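Local coordinates for protein GCN5-related N-acetyltransferase (Sphaerobacter thermophilus, PDB 3TT2) that probably transfers an acyl group, most likely acetyl from an acyl-CoA as in the GCN5-related N-acetyltransferase family, at residues Y74-L85 with L104-R115. Numbering follows the deposited sequence.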
# COMPACT_ATOMS: atom_id res chain seq x y z
N TYR A 74 9.00 12.22 11.66
CA TYR A 74 7.56 12.20 11.51
C TYR A 74 7.04 10.79 11.34
O TYR A 74 7.67 9.97 10.67
CB TYR A 74 7.15 13.06 10.33
CG TYR A 74 5.76 12.80 9.78
CD1 TYR A 74 5.57 11.89 8.75
CD2 TYR A 74 4.65 13.48 10.27
CE1 TYR A 74 4.30 11.66 8.23
CE2 TYR A 74 3.38 13.26 9.75
CZ TYR A 74 3.21 12.35 8.73
OH TYR A 74 1.95 12.12 8.20
N ALA A 75 5.86 10.52 11.90
CA ALA A 75 5.16 9.27 11.66
C ALA A 75 3.63 9.44 11.61
O ALA A 75 3.07 10.32 12.26
CB ALA A 75 5.55 8.23 12.69
N ASP A 76 2.98 8.61 10.80
CA ASP A 76 1.52 8.52 10.79
C ASP A 76 1.07 7.04 10.88
O ASP A 76 1.87 6.15 10.61
CB ASP A 76 0.92 9.24 9.57
CG ASP A 76 1.30 8.59 8.22
OD1 ASP A 76 1.69 7.40 8.17
OD2 ASP A 76 1.17 9.29 7.18
N VAL A 77 -0.18 6.78 11.26
CA VAL A 77 -0.62 5.40 11.47
C VAL A 77 -1.84 5.05 10.64
O VAL A 77 -2.74 5.87 10.46
CB VAL A 77 -0.99 5.10 12.95
CG1 VAL A 77 0.23 5.18 13.85
CG2 VAL A 77 -2.07 6.04 13.44
N LEU A 78 -1.85 3.82 10.12
CA LEU A 78 -3.09 3.22 9.62
C LEU A 78 -3.63 2.22 10.64
O LEU A 78 -2.89 1.42 11.19
CB LEU A 78 -2.86 2.55 8.28
CG LEU A 78 -2.92 3.57 7.15
CD1 LEU A 78 -2.44 2.97 5.83
CD2 LEU A 78 -4.34 4.05 7.03
N ASN A 79 -4.93 2.28 10.91
CA ASN A 79 -5.55 1.46 11.95
C ASN A 79 -6.61 0.54 11.38
O ASN A 79 -7.57 1.00 10.78
CB ASN A 79 -6.16 2.37 13.01
CG ASN A 79 -7.17 1.65 13.87
OD1 ASN A 79 -6.99 0.48 14.21
ND2 ASN A 79 -8.25 2.34 14.24
N ARG A 80 -6.43 -0.77 11.55
CA ARG A 80 -7.47 -1.73 11.15
C ARG A 80 -8.14 -2.36 12.36
O ARG A 80 -7.53 -3.18 13.04
CB ARG A 80 -6.84 -2.83 10.28
CG ARG A 80 -7.79 -3.98 9.92
CD ARG A 80 -7.08 -5.11 9.16
NE ARG A 80 -6.44 -4.64 7.93
CZ ARG A 80 -5.59 -5.35 7.20
NH1 ARG A 80 -5.06 -4.83 6.09
NH2 ARG A 80 -5.28 -6.59 7.56
N ARG A 81 -9.38 -1.95 12.63
CA ARG A 81 -10.26 -2.55 13.66
C ARG A 81 -9.61 -2.59 15.04
O ARG A 81 -10.02 -3.35 15.90
CB ARG A 81 -10.65 -3.99 13.30
CG ARG A 81 -11.62 -4.18 12.14
CD ARG A 81 -11.01 -5.12 11.12
NE ARG A 81 -11.96 -6.10 10.59
CZ ARG A 81 -11.60 -7.24 10.01
NH1 ARG A 81 -10.32 -7.55 9.90
NH2 ARG A 81 -12.52 -8.07 9.54
N TYR A 82 -8.59 -1.76 15.23
CA TYR A 82 -7.75 -1.72 16.43
C TYR A 82 -7.09 -3.06 16.74
O TYR A 82 -6.67 -3.28 17.89
CB TYR A 82 -8.60 -1.29 17.64
CG TYR A 82 -9.29 0.04 17.45
CD1 TYR A 82 -8.59 1.22 17.60
CD2 TYR A 82 -10.63 0.11 17.13
CE1 TYR A 82 -9.20 2.44 17.44
CE2 TYR A 82 -11.26 1.34 16.96
CZ TYR A 82 -10.54 2.50 17.12
OH TYR A 82 -11.16 3.73 16.96
N VAL A 83 -7.02 -3.98 15.79
CA VAL A 83 -6.20 -5.17 16.00
C VAL A 83 -4.84 -5.20 15.29
O VAL A 83 -3.97 -6.02 15.60
CB VAL A 83 -6.97 -6.45 15.61
CG1 VAL A 83 -8.17 -6.63 16.52
CG2 VAL A 83 -7.36 -6.42 14.12
N GLN A 84 -4.69 -4.33 14.31
CA GLN A 84 -3.45 -4.23 13.58
C GLN A 84 -3.13 -2.81 13.25
O GLN A 84 -3.83 -2.18 12.45
CB GLN A 84 -3.53 -5.04 12.31
CG GLN A 84 -2.28 -5.00 11.47
CD GLN A 84 -2.25 -6.17 10.51
OE1 GLN A 84 -2.50 -6.01 9.32
NE2 GLN A 84 -1.97 -7.36 11.04
N LEU A 85 -2.01 -2.32 13.76
CA LEU A 85 -1.65 -0.95 13.52
C LEU A 85 -0.45 -0.91 12.60
O LEU A 85 0.58 -1.51 12.89
CB LEU A 85 -1.31 -0.27 14.84
CG LEU A 85 -1.17 1.23 14.61
CD1 LEU A 85 -2.56 1.84 14.35
CD2 LEU A 85 -0.43 1.90 15.76
N LEU A 104 9.75 7.24 17.95
CA LEU A 104 8.62 7.03 17.03
C LEU A 104 8.03 5.64 17.18
O LEU A 104 6.81 5.46 17.15
CB LEU A 104 9.05 7.19 15.58
CG LEU A 104 9.51 8.56 15.12
CD1 LEU A 104 9.73 8.54 13.63
CD2 LEU A 104 8.46 9.59 15.50
N VAL A 105 8.90 4.65 17.32
CA VAL A 105 8.46 3.28 17.42
C VAL A 105 7.53 3.11 18.61
O VAL A 105 6.41 2.63 18.44
CB VAL A 105 9.65 2.33 17.53
CG1 VAL A 105 9.18 0.94 17.95
CG2 VAL A 105 10.38 2.27 16.20
N GLN A 106 7.98 3.54 19.78
CA GLN A 106 7.16 3.41 20.99
C GLN A 106 5.90 4.28 20.91
O GLN A 106 4.85 3.87 21.37
CB GLN A 106 7.99 3.69 22.26
CG GLN A 106 7.17 3.65 23.57
CD GLN A 106 7.42 2.42 24.45
OE1 GLN A 106 7.75 1.34 23.97
NE2 GLN A 106 7.27 2.60 25.77
N TRP A 107 6.00 5.45 20.29
CA TRP A 107 4.83 6.29 20.05
C TRP A 107 3.69 5.52 19.38
O TRP A 107 2.53 5.62 19.77
CB TRP A 107 5.20 7.48 19.15
CG TRP A 107 4.00 8.32 18.77
CD1 TRP A 107 3.41 9.28 19.53
CD2 TRP A 107 3.26 8.27 17.54
NE1 TRP A 107 2.34 9.83 18.86
CE2 TRP A 107 2.23 9.23 17.63
CE3 TRP A 107 3.37 7.52 16.37
CZ2 TRP A 107 1.31 9.46 16.61
CZ3 TRP A 107 2.46 7.74 15.34
CH2 TRP A 107 1.44 8.70 15.47
N GLY A 108 4.05 4.75 18.36
CA GLY A 108 3.08 3.95 17.65
C GLY A 108 2.57 2.81 18.49
O GLY A 108 1.39 2.47 18.45
N GLU A 109 3.47 2.20 19.26
CA GLU A 109 3.09 1.14 20.18
C GLU A 109 2.15 1.67 21.25
O GLU A 109 1.14 1.05 21.56
CB GLU A 109 4.32 0.52 20.86
CG GLU A 109 5.24 -0.24 19.92
CD GLU A 109 6.28 -1.06 20.65
OE1 GLU A 109 6.39 -0.92 21.89
OE2 GLU A 109 6.99 -1.85 20.00
N GLU A 110 2.47 2.83 21.79
CA GLU A 110 1.61 3.41 22.80
C GLU A 110 0.31 3.86 22.15
O GLU A 110 -0.70 3.96 22.82
CB GLU A 110 2.31 4.57 23.53
CG GLU A 110 2.22 5.91 22.80
CD GLU A 110 2.20 7.11 23.75
OE1 GLU A 110 2.28 6.91 24.98
OE2 GLU A 110 2.09 8.26 23.25
N TRP A 111 0.33 4.12 20.85
CA TRP A 111 -0.88 4.56 20.17
C TRP A 111 -1.96 3.50 20.28
O TRP A 111 -3.06 3.77 20.75
CB TRP A 111 -0.63 4.89 18.70
CG TRP A 111 -1.81 5.57 18.02
CD1 TRP A 111 -1.99 6.91 17.85
CD2 TRP A 111 -2.96 4.93 17.44
NE1 TRP A 111 -3.17 7.15 17.20
CE2 TRP A 111 -3.79 5.96 16.94
CE3 TRP A 111 -3.37 3.60 17.30
CZ2 TRP A 111 -5.00 5.69 16.31
CZ3 TRP A 111 -4.59 3.34 16.67
CH2 TRP A 111 -5.39 4.38 16.18
N ILE A 112 -1.63 2.28 19.85
CA ILE A 112 -2.59 1.18 19.90
C ILE A 112 -2.91 0.72 21.33
O ILE A 112 -4.03 0.37 21.63
CB ILE A 112 -2.17 -0.04 19.05
CG1 ILE A 112 -3.32 -1.04 18.98
CG2 ILE A 112 -0.95 -0.73 19.65
CD1 ILE A 112 -4.64 -0.42 18.56
N GLN A 113 -1.92 0.75 22.22
CA GLN A 113 -2.14 0.36 23.59
C GLN A 113 -3.18 1.22 24.31
O GLN A 113 -3.96 0.73 25.13
CB GLN A 113 -0.82 0.43 24.34
CG GLN A 113 0.12 -0.69 23.97
CD GLN A 113 1.45 -0.54 24.66
OE1 GLN A 113 1.91 0.59 24.91
NE2 GLN A 113 2.07 -1.66 25.01
N ASP A 114 -3.18 2.51 24.00
CA ASP A 114 -4.10 3.46 24.60
C ASP A 114 -5.51 3.30 24.09
O ASP A 114 -6.47 3.74 24.74
CB ASP A 114 -3.66 4.90 24.29
CG ASP A 114 -2.41 5.31 25.03
OD1 ASP A 114 -1.94 4.49 25.83
OD2 ASP A 114 -1.91 6.44 24.84
N ARG A 115 -5.63 2.78 22.87
CA ARG A 115 -6.91 2.51 22.21
C ARG A 115 -7.39 1.04 22.24
O ARG A 115 -8.44 0.69 21.69
CB ARG A 115 -6.89 3.10 20.80
CG ARG A 115 -6.81 4.63 20.82
CD ARG A 115 -6.54 5.22 19.45
NE ARG A 115 -6.23 6.65 19.50
CZ ARG A 115 -5.09 7.16 19.93
NH1 ARG A 115 -4.12 6.38 20.38
NH2 ARG A 115 -4.91 8.47 19.94
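W111, Y82 and L85 bury the most surface where helix 104-115 packs against the hairpin of strands 74-80 and 84-85. The W111 indole is covered from both sides. V77 CG2 sits 4.1 Å from the centroid of its five-membered ring and 19° off the ring normal, a CH-pi contact over the face, while on the opposite face R115 NH1 lies offset toward the rim. That guanidinium is steadied by a hydrogen bond of 2.8 Å from R115 NH1 to W111 O, one turn back in the helix. With CG anti to the backbone N (chi1 -171°), W111 reaches the strands, and its six-membered ring meets N79 CB, 3.8 Å from W111 CH2, and the L85 methyl CD1. W111 NE1 hydrogen-bonds to Q59 O, outside the two segments. The other L85 methyl, CD2, lies against the helix backbone at G108 O. Y82 extends the contact past the strand end: its ring passes R115 CB, 4.1 Å from Y82 CD1, and I112 CD1 meets Y82 O at 3.6 Å. Y82 N donates to N79 OD1 in the carbonyl plane (2.9 Å), an Asx motif within the turn. Replacing W111 by an alanine removes the indole, and V77 CG2 and the R115 guanidinium would probably be left without the surface each lies on, and Q59 O without its donor. The axes of strand 74-80 and helix 104-115 run 25° apart at 9.4 Å. The helix belongs to the beta-alpha-beta unit 84-91, 100-115, 125-132 of the GNAT domain; I112 also touches V125 and V127, and W107 touches V62 of strand 61-65.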